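Local coordinates for Serine/threonine-protein kinase Tel1 (Chaetomium thermophilum, PDB 6SKY) that is a protein kinase that transfers phosphate from ATP to serine and threonine and probably acts as a DNA damage sensor switching on checkpoint signalling, at residues A[2139-2142]-A[2147-2150]. Numbering follows the deposited sequence.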
# COMPACT_ATOMS: atom_id res chain seq x y z
N SER A 2139 -22.00 25.07 -11.35
CA SER A 2139 -21.50 26.22 -10.61
C SER A 2139 -21.72 27.51 -11.38
O SER A 2139 -22.15 28.52 -10.80
CB SER A 2139 -20.03 26.04 -10.27
OG SER A 2139 -19.22 26.38 -11.36
N MET A 2140 -21.44 27.51 -12.69
CA MET A 2140 -21.67 28.71 -13.49
C MET A 2140 -23.14 29.11 -13.47
O MET A 2140 -23.46 30.30 -13.39
CB MET A 2140 -21.21 28.48 -14.92
CG MET A 2140 -19.72 28.53 -15.10
SD MET A 2140 -19.06 30.17 -14.85
CE MET A 2140 -20.08 31.08 -15.98
N TRP A 2141 -24.04 28.14 -13.56
CA TRP A 2141 -25.46 28.47 -13.52
C TRP A 2141 -25.85 29.04 -12.17
O TRP A 2141 -26.71 29.92 -12.08
CB TRP A 2141 -26.28 27.23 -13.83
CG TRP A 2141 -27.69 27.48 -14.15
CD1 TRP A 2141 -28.17 28.20 -15.19
CD2 TRP A 2141 -28.82 26.99 -13.44
NE1 TRP A 2141 -29.54 28.19 -15.17
CE2 TRP A 2141 -29.96 27.45 -14.11
CE3 TRP A 2141 -28.98 26.20 -12.31
CZ2 TRP A 2141 -31.24 27.16 -13.67
CZ3 TRP A 2141 -30.25 25.90 -11.89
CH2 TRP A 2141 -31.36 26.38 -12.56
N SER A 2142 -25.25 28.54 -11.09
CA SER A 2142 -25.56 29.09 -9.78
C SER A 2142 -25.02 30.51 -9.61
O SER A 2142 -25.57 31.28 -8.82
CB SER A 2142 -25.00 28.19 -8.69
OG SER A 2142 -25.07 28.83 -7.44
N LEU A 2147 -29.09 34.91 -16.09
CA LEU A 2147 -29.37 33.87 -17.07
C LEU A 2147 -30.47 32.92 -16.64
O LEU A 2147 -30.93 32.12 -17.46
CB LEU A 2147 -28.10 33.08 -17.36
CG LEU A 2147 -27.25 33.46 -18.56
CD1 LEU A 2147 -27.27 34.94 -18.77
CD2 LEU A 2147 -25.84 32.98 -18.36
N ARG A 2148 -30.90 32.97 -15.39
CA ARG A 2148 -31.92 32.05 -14.91
C ARG A 2148 -33.31 32.62 -15.13
O ARG A 2148 -33.51 33.83 -15.27
CB ARG A 2148 -31.72 31.75 -13.43
CG ARG A 2148 -30.51 30.91 -13.15
CD ARG A 2148 -30.57 30.35 -11.77
NE ARG A 2148 -29.61 31.01 -10.90
CZ ARG A 2148 -29.94 31.90 -9.98
NH1 ARG A 2148 -31.21 32.22 -9.81
NH2 ARG A 2148 -29.01 32.45 -9.23
N ALA A 2149 -34.29 31.73 -15.13
CA ALA A 2149 -35.67 32.12 -15.33
C ALA A 2149 -36.17 32.90 -14.12
O ALA A 2149 -35.43 33.17 -13.17
CB ALA A 2149 -36.54 30.89 -15.60
N ALA A 2150 -37.45 33.26 -14.15
CA ALA A 2150 -37.99 34.16 -13.13
C ALA A 2150 -38.09 33.47 -11.77
O ALA A 2150 -37.54 33.94 -10.77
CB ALA A 2150 -39.35 34.69 -13.56
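R2148 lays the aliphatic part of its side chain over one face of the W2141 indole. Its CG stands above the pyrrole part, 3.9 Å from the centroid of the five-membered ring, in a CH-pi contact, and CD sits over the same face, displaced toward the rim on the benzene side, 3.8 Å from W2141 CZ2. With CG of W2141 anti to the backbone N (chi1 -165°), the indole reaches out from the helix toward the loop. The arginine chain then bends at chi3 (-107°), and this turn carries the guanidinium off the ring: its plane stands 77° from the indole, so there is no flat stack. Instead NE faces the main chain and gives a weak hydrogen bond to W2141 O, 3.3 Å long, with that oxygen in the guanidinium plane. One tryptophan thus meets the arginine twice, through its ring and its carbonyl. Cutting the indole back to an alanine here takes away the surface under the R2148 methylenes, which is likely to open a gap beside M2046 and set the arginine chain freer to turn. The contact joins the last turn of helix 2124-2143 to the loop that leads into helix 2154-2174, in the alpha-helical FAT region. Onward, R2148 touches S2154 and A2157 of helix 2154-2174, to which S2142 OG is also tied through R2158, while W2141 and L2147 both rest on M2046 of helix 2035-2047.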